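Local structure of N-acetylmuramoyl-L-alanine amidase domain-containing protein SAOUHSC_02979 (Staphylococcus aureus, 5T1Q) at residues A[77-82]-A[170-175]; A[85-90]-A[206-211]; A[329-334]-A[341-346]. The protein probably cleaves bonds in the bacterial cell wall as a secreted amidase, here represented by its glucosaminidase-like and CHAP domains. One frame throughout, in Å; residues are numbered along the deposited sequence.

Contact 1: A[77-82]-A[170-175]; sequences DNDIYA and TWKSEA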
ATOM      1  N   ASP A  77     -14.535   0.453  25.360  1.00 52.38           N
ATOM      2  CA  ASP A  77     -13.882   0.735  26.642  1.00 54.37           C
ATOM      3  C   ASP A  77     -13.041   2.014  26.650  1.00 53.74           C
ATOM      4  O   ASP A  77     -13.137   2.810  27.579  1.00 55.82           O
ATOM      5  CB  ASP A  77     -13.008  -0.458  27.083  1.00 54.92           C
ATOM      6  CG  ASP A  77     -13.830  -1.718  27.427  1.00 57.47           C
ATOM      7  OD1 ASP A  77     -15.082  -1.657  27.497  1.00 58.53           O
ATOM      8  OD2 ASP A  77     -13.209  -2.781  27.651  1.00 58.34           O
ATOM      9  N   ASN A  78     -12.237   2.214  25.610  1.00 51.68           N
ATOM     10  CA  ASN A  78     -11.327   3.356  25.549  1.00 50.51           C
ATOM     11  C   ASN A  78     -11.781   4.549  24.702  1.00 49.04           C
ATOM     12  O   ASN A  78     -10.972   5.414  24.423  1.00 47.81           O
ATOM     13  CB  ASN A  78      -9.959   2.863  25.089  1.00 49.90           C
ATOM     14  CG  ASN A  78      -9.332   1.900  26.077  1.00 51.75           C
ATOM     15  OD1 ASN A  78      -9.074   2.254  27.220  1.00 53.75           O
ATOM     16  ND2 ASN A  78      -9.064   0.684  25.630  1.00 52.39           N
ATOM     17  N   ASP A  79     -13.055   4.610  24.309  1.00 49.51           N
ATOM     18  CA  ASP A  79     -13.574   5.754  23.529  1.00 50.37           C
ATOM     19  C   ASP A  79     -12.900   5.914  22.141  1.00 48.50           C
ATOM     20  O   ASP A  79     -12.579   7.027  21.715  1.00 48.88           O
ATOM     21  CB  ASP A  79     -13.408   7.048  24.357  1.00 53.00           C
ATOM     22  CG  ASP A  79     -14.213   8.215  23.817  1.00 54.40           C
ATOM     23  OD1 ASP A  79     -15.273   7.982  23.206  1.00 55.47           O
ATOM     24  OD2 ASP A  79     -13.798   9.375  24.045  1.00 56.16           O
ATOM     25  N   ILE A  80     -12.698   4.797  21.445  1.00 47.02           N
ATOM     26  CA  ILE A  80     -12.048   4.781  20.123  1.00 44.97           C
ATOM     27  C   ILE A  80     -12.966   4.159  19.064  1.00 43.32           C
ATOM     28  O   ILE A  80     -13.716   3.220  19.358  1.00 43.57           O
ATOM     29  CB  ILE A  80     -10.717   3.974  20.188  1.00 45.98           C
ATOM     30  CG1 ILE A  80      -9.709   4.692  21.094  1.00 47.57           C
ATOM     31  CG2 ILE A  80     -10.116   3.763  18.795  1.00 45.06           C
ATOM     32  CD1 ILE A  80      -8.433   3.913  21.355  1.00 47.94           C
ATOM     33  N   TYR A  81     -12.930   4.708  17.846  1.00 40.84           N
ATOM     34  CA  TYR A  81     -13.667   4.114  16.724  1.00 39.75           C
ATOM     35  C   TYR A  81     -12.951   2.836  16.321  1.00 38.49           C
ATOM     36  O   TYR A  81     -11.811   2.883  15.851  1.00 37.10           O
ATOM     37  CB  TYR A  81     -13.709   5.029  15.498  1.00 38.46           C
ATOM     38  CG  TYR A  81     -14.725   6.137  15.554  1.00 39.31           C
ATOM     39  CD1 TYR A  81     -16.053   5.912  15.161  1.00 40.18           C
ATOM     40  CD2 TYR A  81     -14.364   7.418  15.933  1.00 39.75           C
ATOM     41  CE1 TYR A  81     -16.995   6.933  15.193  1.00 41.05           C
ATOM     42  CE2 TYR A  81     -15.298   8.445  15.968  1.00 40.99           C
ATOM     43  CZ  TYR A  81     -16.607   8.200  15.602  1.00 41.75           C
ATOM     44  OH  TYR A  81     -17.519   9.227  15.644  1.00 43.63           O
ATOM     45  N   ALA A  82     -13.610   1.699  16.516  1.00 38.38           N
ATOM     46  CA  ALA A  82     -13.054   0.410  16.119  1.00 37.73           C
ATOM     47  C   ALA A  82     -12.792   0.398  14.604  1.00 36.55           C
ATOM     48  O   ALA A  82     -11.841  -0.221  14.122  1.00 34.89           O
ATOM     49  CB  ALA A  82     -14.014  -0.709  16.500  1.00 39.17           C
ATOM     50  N   THR A 170      -9.320  12.275  17.463  1.00 41.17           N
ATOM     51  CA  THR A 170      -9.819  11.022  16.872  1.00 40.68           C
ATOM     52  C   THR A 170     -10.727  10.291  17.855  1.00 42.19           C
ATOM     53  O   THR A 170     -11.396   9.324  17.477  1.00 41.23           O
ATOM     54  CB  THR A 170      -8.703  10.046  16.458  1.00 39.45           C
ATOM     55  OG1 THR A 170      -8.054   9.517  17.617  1.00 39.38           O
ATOM     56  CG2 THR A 170      -7.689  10.718  15.529  1.00 39.14           C
ATOM     57  N   TRP A 171     -10.735  10.751  19.115  1.00 43.78           N
ATOM     58  CA  TRP A 171     -11.567  10.162  20.164  1.00 45.36           C
ATOM     59  C   TRP A 171     -13.006  10.307  19.743  1.00 45.99           C
ATOM     60  O   TRP A 171     -13.389  11.326  19.173  1.00 45.52           O
ATOM     61  CB  TRP A 171     -11.354  10.871  21.506  1.00 46.04           C
ATOM     62  CG  TRP A 171     -10.001  10.692  22.130  1.00 45.57           C
ATOM     63  CD1 TRP A 171      -8.864  10.202  21.534  1.00 44.35           C
ATOM     64  CD2 TRP A 171      -9.597  11.172  23.415  1.00 46.49           C
ATOM     65  NE1 TRP A 171      -7.806  10.265  22.409  1.00 44.37           N
ATOM     66  CE2 TRP A 171      -8.226  10.866  23.567  1.00 46.06           C
ATOM     67  CE3 TRP A 171     -10.272  11.797  24.472  1.00 48.48           C
ATOM     68  CZ2 TRP A 171      -7.517  11.168  24.730  1.00 47.05           C
ATOM     69  CZ3 TRP A 171      -9.564  12.097  25.634  1.00 49.46           C
ATOM     70  CH2 TRP A 171      -8.202  11.778  25.752  1.00 49.01           C
ATOM     71  N   LYS A 172     -13.799   9.297  20.063  1.00 48.55           N
ATOM     72  CA  LYS A 172     -15.211   9.244  19.661  1.00 51.64           C
ATOM     73  C   LYS A 172     -15.997  10.445  20.213  1.00 53.63           C
ATOM     74  O   LYS A 172     -16.813  11.036  19.512  1.00 55.25           O
ATOM     75  CB  LYS A 172     -15.812   7.917  20.135  1.00 53.40           C
ATOM     76  CG  LYS A 172     -16.848   7.298  19.220  1.00 54.72           C
ATOM     77  CD  LYS A 172     -17.108   5.870  19.666  1.00 55.64           C
ATOM     78  CE  LYS A 172     -18.013   5.131  18.708  1.00 55.90           C
ATOM     79  NZ  LYS A 172     -18.218   3.738  19.183  1.00 56.51           N
ATOM     80  N   SER A 173     -15.700  10.829  21.450  1.00 54.19           N
ATOM     81  CA  SER A 173     -16.347  11.977  22.090  1.00 56.66           C
ATOM     82  C   SER A 173     -15.971  13.340  21.468  1.00 57.13           C
ATOM     83  O   SER A 173     -16.649  14.332  21.711  1.00 59.33           O
ATOM     84  CB  SER A 173     -16.017  11.988  23.591  1.00 57.60           C
ATOM     85  OG  SER A 173     -14.617  11.990  23.807  1.00 56.02           O
ATOM     86  N   GLU A 174     -14.897  13.381  20.677  1.00 55.91           N
ATOM     87  CA  GLU A 174     -14.428  14.629  20.033  1.00 56.02           C
ATOM     88  C   GLU A 174     -14.720  14.698  18.532  1.00 54.75           C
ATOM     89  O   GLU A 174     -14.719  15.784  17.953  1.00 53.57           O
ATOM     90  CB  GLU A 174     -12.917  14.769  20.226  1.00 55.86           C
ATOM     91  CG  GLU A 174     -12.466  14.817  21.681  1.00 57.20           C
ATOM     92  CD  GLU A 174     -12.841  16.107  22.381  1.00 58.84           C
ATOM     93  OE1 GLU A 174     -13.255  16.037  23.555  1.00 61.05           O
ATOM     94  OE2 GLU A 174     -12.738  17.187  21.758  1.00 58.97           O
ATOM     95  N   ALA A 175     -14.929  13.534  17.910  1.00 54.50           N
ATOM     96  CA  ALA A 175     -15.186  13.421  16.473  1.00 54.12           C
ATOM     97  C   ALA A 175     -16.600  12.899  16.233  1.00 55.61           C
ATOM     98  O   ALA A 175     -16.912  11.759  16.587  1.00 54.93           O
ATOM     99  CB  ALA A 175     -14.162  12.492  15.833  1.00 52.12           C
TER
HETATM  100  O   HOH W   1     -15.954   1.884  18.615  1.00 32.17           O
HETATM  101  O   HOH W   2     -11.000   6.713  16.825  1.00 43.55           O

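Contact 2: A[85-90]-A[206-211]; sequences MIAQAI and YQLTQF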
HETATM    1  N   MSE A  85      -9.557   2.053  13.905  1.00 34.26           N
HETATM    2  CA  MSE A  85      -8.506   1.147  14.377  1.00 34.87           C
HETATM    3  C   MSE A  85      -8.294  -0.032  13.436  1.00 33.13           C
HETATM    4  O   MSE A  85      -7.152  -0.394  13.132  1.00 31.85           O
HETATM    5  CB  MSE A  85      -8.882   0.688  15.788  1.00 37.37           C
HETATM    6  CG  MSE A  85      -7.890  -0.298  16.402  1.00 39.40           C
HETATM    7 SE   MSE A  85      -8.417  -0.610  18.281  1.00 43.62          SE
HETATM    8  CE  MSE A  85      -6.928  -1.778  18.818  1.00 43.66           C
ATOM      9  N   ILE A  86      -9.383  -0.639  12.973  1.00 31.95           N
ATOM     10  CA  ILE A  86      -9.290  -1.786  12.079  1.00 31.41           C
ATOM     11  C   ILE A  86      -8.739  -1.353  10.709  1.00 30.40           C
ATOM     12  O   ILE A  86      -7.947  -2.072  10.099  1.00 30.42           O
ATOM     13  CB  ILE A  86     -10.648  -2.498  11.914  1.00 31.89           C
ATOM     14  CG1 ILE A  86     -11.086  -3.106  13.248  1.00 33.54           C
ATOM     15  CG2 ILE A  86     -10.539  -3.601  10.869  1.00 31.07           C
ATOM     16  CD1 ILE A  86     -12.507  -3.622  13.260  1.00 34.84           C
ATOM     17  N   ALA A  87      -9.172  -0.183  10.246  1.00 29.33           N
ATOM     18  CA  ALA A  87      -8.725   0.349   8.978  1.00 28.20           C
ATOM     19  C   ALA A  87      -7.237   0.650   9.014  1.00 27.78           C
ATOM     20  O   ALA A  87      -6.527   0.358   8.046  1.00 26.48           O
ATOM     21  CB  ALA A  87      -9.511   1.597   8.624  1.00 28.32           C
ATOM     22  N   GLN A  88      -6.767   1.244  10.118  1.00 28.21           N
ATOM     23  CA  GLN A  88      -5.346   1.529  10.271  1.00 28.30           C
ATOM     24  C   GLN A  88      -4.544   0.229  10.311  1.00 29.32           C
ATOM     25  O   GLN A  88      -3.467   0.157   9.712  1.00 30.07           O
ATOM     26  CB  GLN A  88      -5.053   2.399  11.504  1.00 29.66           C
ATOM     27  CG  GLN A  88      -5.360   3.868  11.292  1.00 29.47           C
ATOM     28  CD  GLN A  88      -4.775   4.766  12.375  1.00 30.45           C
ATOM     29  OE1 GLN A  88      -5.397   5.010  13.407  1.00 31.21           O
ATOM     30  NE2 GLN A  88      -3.611   5.334  12.094  1.00 29.87           N
ATOM     31  N   ALA A  89      -5.075  -0.794  10.987  1.00 29.78           N
ATOM     32  CA  ALA A  89      -4.421  -2.099  11.021  1.00 31.13           C
ATOM     33  C   ALA A  89      -4.304  -2.652   9.601  1.00 31.40           C
ATOM     34  O   ALA A  89      -3.225  -3.093   9.190  1.00 31.38           O
ATOM     35  CB  ALA A  89      -5.170  -3.083  11.916  1.00 31.99           C
ATOM     36  N   ILE A  90      -5.411  -2.622   8.858  1.00 31.36           N
ATOM     37  CA  ILE A  90      -5.427  -3.085   7.461  1.00 31.13           C
ATOM     38  C   ILE A  90      -4.399  -2.338   6.595  1.00 30.32           C
ATOM     39  O   ILE A  90      -3.624  -2.955   5.869  1.00 28.71           O
ATOM     40  CB  ILE A  90      -6.836  -2.920   6.829  1.00 31.62           C
ATOM     41  CG1 ILE A  90      -7.811  -3.942   7.420  1.00 32.81           C
ATOM     42  CG2 ILE A  90      -6.787  -3.093   5.309  1.00 31.56           C
ATOM     43  CD1 ILE A  90      -9.266  -3.659   7.097  1.00 33.11           C
ATOM     44  N   TYR A 206     -15.145  -2.255   3.538  1.00 33.76           N
ATOM     45  CA  TYR A 206     -15.200  -3.401   4.441  1.00 34.55           C
ATOM     46  C   TYR A 206     -16.270  -3.283   5.543  1.00 35.68           C
ATOM     47  O   TYR A 206     -16.344  -4.145   6.414  1.00 36.39           O
ATOM     48  CB  TYR A 206     -13.808  -3.739   4.983  1.00 33.92           C
ATOM     49  CG  TYR A 206     -12.902  -4.278   3.890  1.00 33.78           C
ATOM     50  CD1 TYR A 206     -13.073  -5.566   3.407  1.00 34.57           C
ATOM     51  CD2 TYR A 206     -11.887  -3.496   3.328  1.00 33.44           C
ATOM     52  CE1 TYR A 206     -12.264  -6.070   2.400  1.00 34.47           C
ATOM     53  CE2 TYR A 206     -11.066  -3.995   2.321  1.00 33.02           C
ATOM     54  CZ  TYR A 206     -11.264  -5.288   1.860  1.00 33.50           C
ATOM     55  OH  TYR A 206     -10.474  -5.818   0.864  1.00 33.32           O
ATOM     56  N   GLN A 207     -17.108  -2.242   5.458  1.00 36.01           N
ATOM     57  CA  GLN A 207     -18.229  -2.020   6.372  1.00 37.41           C
ATOM     58  C   GLN A 207     -17.793  -2.101   7.834  1.00 37.46           C
ATOM     59  O   GLN A 207     -18.430  -2.773   8.667  1.00 36.58           O
ATOM     60  CB  GLN A 207     -19.343  -3.032   6.090  1.00 40.46           C
ATOM     61  CG  GLN A 207     -19.915  -2.994   4.680  1.00 42.45           C
ATOM     62  CD  GLN A 207     -20.762  -1.763   4.370  1.00 44.27           C
ATOM     63  OE1 GLN A 207     -21.376  -1.166   5.246  1.00 46.42           O
ATOM     64  NE2 GLN A 207     -20.826  -1.412   3.096  1.00 45.90           N
ATOM     65  N   LEU A 208     -16.715  -1.387   8.148  1.00 36.20           N
ATOM     66  CA  LEU A 208     -16.142  -1.441   9.475  1.00 35.92           C
ATOM     67  C   LEU A 208     -16.923  -0.691  10.570  1.00 38.10           C
ATOM     68  O   LEU A 208     -16.629  -0.884  11.759  1.00 39.01           O
ATOM     69  CB  LEU A 208     -14.687  -0.975   9.427  1.00 34.67           C
ATOM     70  CG  LEU A 208     -13.774  -1.709   8.432  1.00 33.70           C
ATOM     71  CD1 LEU A 208     -12.357  -1.145   8.501  1.00 32.40           C
ATOM     72  CD2 LEU A 208     -13.764  -3.211   8.687  1.00 34.29           C
ATOM     73  N   THR A 209     -17.894   0.153  10.208  1.00 38.46           N
ATOM     74  CA  THR A 209     -18.702   0.843  11.226  1.00 39.70           C
ATOM     75  C   THR A 209     -19.568  -0.145  12.012  1.00 40.56           C
ATOM     76  O   THR A 209     -19.978   0.138  13.135  1.00 41.40           O
ATOM     77  CB  THR A 209     -19.636   1.912  10.631  1.00 41.13           C
ATOM     78  OG1 THR A 209     -20.474   1.313   9.634  1.00 43.32           O
ATOM     79  CG2 THR A 209     -18.832   3.046  10.015  1.00 40.89           C
ATOM     80  N   GLN A 210     -19.832  -1.309  11.428  1.00 40.40           N
ATOM     81  CA  GLN A 210     -20.644  -2.314  12.100  1.00 42.31           C
ATOM     82  C   GLN A 210     -19.972  -2.804  13.401  1.00 43.49           C
ATOM     83  O   GLN A 210     -20.579  -3.556  14.159  1.00 45.51           O
ATOM     84  CB  GLN A 210     -20.952  -3.493  11.165  1.00 41.84           C
ATOM     85  CG  GLN A 210     -19.827  -4.506  11.001  1.00 40.60           C
ATOM     86  CD  GLN A 210     -20.163  -5.584   9.985  1.00 40.56           C
ATOM     87  OE1 GLN A 210     -20.511  -6.710  10.357  1.00 41.69           O
ATOM     88  NE2 GLN A 210     -20.108  -5.233   8.699  1.00 38.73           N
ATOM     89  N   PHE A 211     -18.726  -2.379  13.638  1.00 43.05           N
ATOM     90  CA  PHE A 211     -17.987  -2.732  14.859  1.00 43.69           C
ATOM     91  C   PHE A 211     -17.846  -1.540  15.824  1.00 44.41           C
ATOM     92  O   PHE A 211     -17.154  -1.644  16.841  1.00 44.09           O
ATOM     93  CB  PHE A 211     -16.599  -3.282  14.500  1.00 41.62           C
ATOM     94  CG  PHE A 211     -16.639  -4.434  13.529  1.00 42.03           C
ATOM     95  CD1 PHE A 211     -17.159  -5.668  13.917  1.00 43.62           C
ATOM     96  CD2 PHE A 211     -16.152  -4.292  12.232  1.00 40.23           C
ATOM     97  CE1 PHE A 211     -17.198  -6.729  13.029  1.00 43.60           C
ATOM     98  CE2 PHE A 211     -16.182  -5.355  11.344  1.00 40.89           C
ATOM     99  CZ  PHE A 211     -16.708  -6.572  11.741  1.00 42.35           C
TER

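Contact 3: A[329-334]-A[341-346]; sequences ISESNV and SHRTIN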
ATOM      1  N   ILE A 329      -1.081   1.690 -20.422  1.00 17.30           N
ATOM      2  CA  ILE A 329      -0.299   0.990 -19.428  1.00 17.14           C
ATOM      3  C   ILE A 329      -0.843   1.210 -18.023  1.00 17.18           C
ATOM      4  O   ILE A 329      -1.491   2.220 -17.767  1.00 17.11           O
ATOM      5  CB  ILE A 329       1.187   1.441 -19.438  1.00 16.98           C
ATOM      6  CG1 ILE A 329       1.331   2.934 -19.131  1.00 17.12           C
ATOM      7  CG2 ILE A 329       1.813   1.145 -20.783  1.00 17.60           C
ATOM      8  CD1 ILE A 329       2.756   3.419 -18.954  1.00 16.96           C
ATOM      9  N   SER A 330      -0.564   0.257 -17.128  1.00 16.72           N
ATOM     10  CA  SER A 330      -0.897   0.378 -15.725  1.00 17.21           C
ATOM     11  C   SER A 330       0.437   0.235 -14.960  1.00 17.71           C
ATOM     12  O   SER A 330       1.371  -0.461 -15.400  1.00 17.22           O
ATOM     13  CB  SER A 330      -1.956  -0.645 -15.282  1.00 17.51           C
ATOM     14  OG  SER A 330      -1.490  -1.976 -15.381  1.00 17.28           O
ATOM     15  N   GLU A 331       0.516   0.876 -13.809  1.00 18.70           N
ATOM     16  CA  GLU A 331       1.765   0.934 -13.062  1.00 20.23           C
ATOM     17  C   GLU A 331       1.471   1.331 -11.625  1.00 21.22           C
ATOM     18  O   GLU A 331       0.347   1.693 -11.314  1.00 21.19           O
ATOM     19  CB  GLU A 331       2.669   1.973 -13.727  1.00 20.83           C
ATOM     20  CG  GLU A 331       1.971   3.319 -13.878  1.00 21.84           C
ATOM     21  CD  GLU A 331       2.596   4.248 -14.893  1.00 23.60           C
ATOM     22  OE1 GLU A 331       3.742   4.007 -15.344  1.00 25.77           O
ATOM     23  OE2 GLU A 331       1.928   5.257 -15.240  1.00 23.78           O
ATOM     24  N   SER A 332       2.477   1.244 -10.758  1.00 22.22           N
ATOM     25  CA  SER A 332       2.321   1.611  -9.365  1.00 24.13           C
ATOM     26  C   SER A 332       3.356   2.644  -8.969  1.00 25.56           C
ATOM     27  O   SER A 332       4.417   2.744  -9.579  1.00 24.31           O
ATOM     28  CB  SER A 332       2.501   0.388  -8.465  1.00 25.74           C
ATOM     29  OG  SER A 332       3.842  -0.106  -8.561  1.00 26.03           O
ATOM     30  N   ASN A 333       3.018   3.390  -7.925  1.00 28.86           N
ATOM     31  CA  ASN A 333       3.863   4.401  -7.312  1.00 32.49           C
ATOM     32  C   ASN A 333       4.424   5.531  -8.195  1.00 34.38           C
ATOM     33  O   ASN A 333       5.507   6.033  -7.924  1.00 35.30           O
ATOM     34  CB  ASN A 333       4.942   3.734  -6.420  1.00 34.82           C
ATOM     35  CG  ASN A 333       4.352   3.168  -5.116  1.00 37.79           C
ATOM     36  OD1 ASN A 333       3.254   2.606  -5.102  1.00 43.06           O
ATOM     37  ND2 ASN A 333       5.062   3.331  -4.027  1.00 39.93           N
ATOM     38  N   VAL A 334       3.671   5.952  -9.221  1.00 35.16           N
ATOM     39  CA  VAL A 334       4.058   7.137 -10.009  1.00 36.72           C
ATOM     40  C   VAL A 334       3.094   8.296  -9.712  1.00 36.66           C
ATOM     41  O   VAL A 334       3.503   9.444  -9.711  1.00 37.00           O
ATOM     42  CB  VAL A 334       4.141   6.908 -11.547  1.00 37.56           C
ATOM     43  CG1 VAL A 334       4.966   5.681 -11.856  1.00 37.67           C
ATOM     44  CG2 VAL A 334       2.770   6.816 -12.190  1.00 38.37           C
ATOM     45  N   SER A 341      -1.913   3.379 -10.899  1.00 21.25           N
ATOM     46  CA  SER A 341      -2.463   4.323 -11.891  1.00 21.59           C
ATOM     47  C   SER A 341      -2.239   3.813 -13.317  1.00 20.25           C
ATOM     48  O   SER A 341      -1.629   2.766 -13.531  1.00 19.20           O
ATOM     49  CB  SER A 341      -1.821   5.709 -11.729  1.00 22.00           C
ATOM     50  OG  SER A 341      -0.423   5.623 -11.907  1.00 22.48           O
ATOM     51  N   HIS A 342      -2.744   4.561 -14.284  1.00 20.14           N
ATOM     52  CA  HIS A 342      -2.686   4.137 -15.673  1.00 19.80           C
ATOM     53  C   HIS A 342      -2.603   5.348 -16.576  1.00 19.48           C
ATOM     54  O   HIS A 342      -3.036   6.433 -16.201  1.00 19.77           O
ATOM     55  CB  HIS A 342      -3.982   3.387 -16.052  1.00 20.20           C
ATOM     56  CG  HIS A 342      -4.770   2.888 -14.886  1.00 20.39           C
ATOM     57  ND1 HIS A 342      -5.858   3.572 -14.388  1.00 21.80           N
ATOM     58  CD2 HIS A 342      -4.631   1.786 -14.113  1.00 20.48           C
ATOM     59  CE1 HIS A 342      -6.356   2.913 -13.355  1.00 21.39           C
ATOM     60  NE2 HIS A 342      -5.625   1.828 -13.165  1.00 21.16           N
ATOM     61  N   ARG A 343      -2.100   5.152 -17.781  1.00 19.41           N
ATOM     62  CA  ARG A 343      -2.010   6.240 -18.741  1.00 20.96           C
ATOM     63  C   ARG A 343      -1.774   5.704 -20.133  1.00 20.67           C
ATOM     64  O   ARG A 343      -1.551   4.521 -20.309  1.00 19.75           O
ATOM     65  CB  ARG A 343      -0.878   7.227 -18.357  1.00 21.88           C
ATOM     66  CG  ARG A 343       0.494   6.600 -18.204  1.00 22.47           C
ATOM     67  CD  ARG A 343       1.498   7.605 -17.628  1.00 23.95           C
ATOM     68  NE  ARG A 343       2.733   6.932 -17.235  1.00 24.76           N
ATOM     69  CZ  ARG A 343       3.954   7.126 -17.737  1.00 26.96           C
ATOM     70  NH1 ARG A 343       4.207   8.045 -18.657  1.00 28.71           N
ATOM     71  NH2 ARG A 343       4.963   6.408 -17.245  1.00 28.83           N
ATOM     72  N   THR A 344      -1.797   6.607 -21.106  1.00 20.92           N
ATOM     73  CA  THR A 344      -1.556   6.284 -22.492  1.00 21.74           C
ATOM     74  C   THR A 344      -0.219   6.883 -22.927  1.00 21.51           C
ATOM     75  O   THR A 344       0.057   8.051 -22.663  1.00 21.94           O
ATOM     76  CB  THR A 344      -2.667   6.854 -23.394  1.00 22.53           C
ATOM     77  OG1 THR A 344      -3.890   6.196 -23.086  1.00 23.02           O
ATOM     78  CG2 THR A 344      -2.348   6.652 -24.898  1.00 23.16           C
ATOM     79  N   ILE A 345       0.600   6.071 -23.585  1.00 21.08           N
ATOM     80  CA  ILE A 345       1.877   6.516 -24.118  1.00 21.50           C
ATOM     81  C   ILE A 345       1.684   6.628 -25.619  1.00 21.67           C
ATOM     82  O   ILE A 345       1.259   5.656 -26.245  1.00 20.15           O
ATOM     83  CB  ILE A 345       2.999   5.488 -23.830  1.00 21.60           C
ATOM     84  CG1 ILE A 345       3.177   5.255 -22.311  1.00 21.70           C
ATOM     85  CG2 ILE A 345       4.308   5.916 -24.501  1.00 21.74           C
ATOM     86  CD1 ILE A 345       3.590   6.491 -21.523  1.00 22.29           C
ATOM     87  N   ASN A 346       2.022   7.786 -26.204  1.00 23.34           N
ATOM     88  CA  ASN A 346       1.837   7.993 -27.649  1.00 24.75           C
ATOM     89  C   ASN A 346       2.669   7.013 -28.488  1.00 23.43           C
ATOM     90  O   ASN A 346       3.666   6.437 -28.011  1.00 21.63           O
ATOM     91  CB  ASN A 346       2.018   9.479 -28.070  1.00 28.60           C
ATOM     92  CG  ASN A 346       3.435  10.030 -27.840  1.00 32.81           C
ATOM     93  OD1 ASN A 346       3.646  10.854 -26.940  1.00 39.31           O
ATOM     94  ND2 ASN A 346       4.399   9.620 -28.670  1.00 33.58           N
TER
HETATM   95  O   HOH W   3       0.064   6.882 -14.083  1.00 36.18           O
HETATM   96  O   HOH W   4       0.910   5.162  -9.683  1.00 24.84           O

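Contact 1: A[77-82]-A[170-175]
The phenol ring of Y81 carries K172 on one face and, at its edge, in plane, the carbonyl oxygens of T170 and A175 and a water. K172 CG sits 3.8 Å from the centroid of the Y81 ring, offset toward the rim, in a CH-pi contact. A long aliphatic chain suits this place: beyond CG it runs extended across the ring, and its ammonium goes on to the backbone oxygen of D212 and to a second water, 3.0 Å from K172 NZ, that also joins I80 O and A82 N. Y81 OH donates to A175 O over 2.8 Å, so tyrosine supplies both an apolar face and a polar tip. The water at the ring edge links Y81 N to T170 O.

D79 holds the middle of 170-175, at K172 and S173. Its CG stands anti to the backbone N (chi1 -165°), and its carboxylate offers two acceptors: S173 OG, a short hydroxyl donor, reaches the syn lone pair of D79 OD2 at 2.8 Å, and S173 N bonds weakly to D79 OD1. K172 N reaches D79 O at 3.1 Å, almost straight at the hydrogen (178°) but from above the carbonyl plane. Positive phi at D79 marks the exit from helix 58-78, and Y81 is the N-cap residue of helix 82-93. The short link between these helices is thus bonded to the loop before helix 178-185, in what is probably a glucosaminidase domain of the lysozyme clan.

Contact 2: A[85-90]-A[206-211]
A Schellman motif ends helix 195-205, with Q207 in positive phi as its C-prime residue, and the short 3-10 turn that follows lays L208 and F211 against helix 82-93. The side chains that meet are all apolar. L208 is the centre of the contact: CD1 lies 3.9 Å from I86 CG2 and also meets the backbone of helix 82-93, 3.8 Å from A87 N. The same methyl is 4.0 Å from A87 CB and 4.2 Å from I90 CD1, so one branch of the leucine touches three residues on adjoining turns. L208 CD2 adds a second touch on I86 CG2. Alanine at 87 suits this place because its short side chain lets the leucine methyl come up to the helix backbone, while the branched isoleucines at 86 and 90, four residues apart, present their side chains toward the turn.

I86 divides its branches between two partners. CG2, anti to the backbone N, faces L208, whereas CG1 leads to CD1, which lies 3.8 Å from F211 CD2; the I86 and F211 side chains cross at about a right angle. One face of the F211 ring is covered by Q210 CG, 3.7 Å above its centre. The amide of Q210 turns back, NE2 donating to Q207 O at 3.0 Å, which ties the turn to itself; S225 OG is a further partner of that nitrogen.

Helix 58-78 packs beside both segments, touching I86 and I90 as well as F211, while I202 of helix 195-205 reaches A87 and I90, and Y222 of helix 222-225 lies against L208.

Contact 3: A[329-334]-A[341-346]
E331 and R343 meet with their side chains crossing at about a right angle, yet their flat ends are nearly coplanar, the carboxylate and guanidinium planes being 17° apart. The salt bridge is side-on: R343 NE donates to E331 OE2 at 2.7 Å and R343 NH2 to E331 OE1 at 3.3 Å, each on a syn lone pair. Two bonds of this kind fix the rotation of both groups. I329 runs side by side with R343, and a branched apolar residue suits this place, packing CG1 on the arginine CG and CD1 over one face of the guanidinium; I329 CD1 is also 3.8 Å from I345 CG1.

These residues belong to the antiparallel hairpin of strands 327-332 and 339-345 in the CHAP domain. I329 with R343 and E331 with S341 are its hydrogen-bonded pairs, with I329 N to R343 O at 2.9 Å; S330 with H342 is the non-hydrogen-bonded pair between them. E331 OE1 also accepts from H314 NE2, consistent with the Cys-His-Glu triad of such peptidases, in which C253 would be the nucleophile.

S341 lies on the same face as E331, and its small hydroxyl can meet two waters: one, 2.6 Å from S341 OG, donates to E331 OE2, and the other accepts from V334 N. On the other face the H342 ring turns its edge to S330, CD2 lying 3.8 Å from S330 CB, while H342 NE2 is hydrogen-bonded to E38 OE2, and S330 OG to E319 OE2 and Y256 OH.

How the contacts relate
From the N terminus, helix 58-78 leads into contact 1 at its end, and helix 82-93 carries the first half of contact 2. The chain then passes through strands 119-128 and 131-140 and helix 145-158 before 170-175 closes contact 1; after helices 178-185 and 195-205, 206-211 closes contact 2. The two therefore cross, and they touch where A82 CB meets F211 O at 3.3 Å, tying the glucosaminidase-like helices together. Contact 3 opens later, closing only a short hairpin turn in the CHAP domain. Its centre lies about 39 Å from that of contact 1 and about 30 Å from that of contact 2, across the chain's centre.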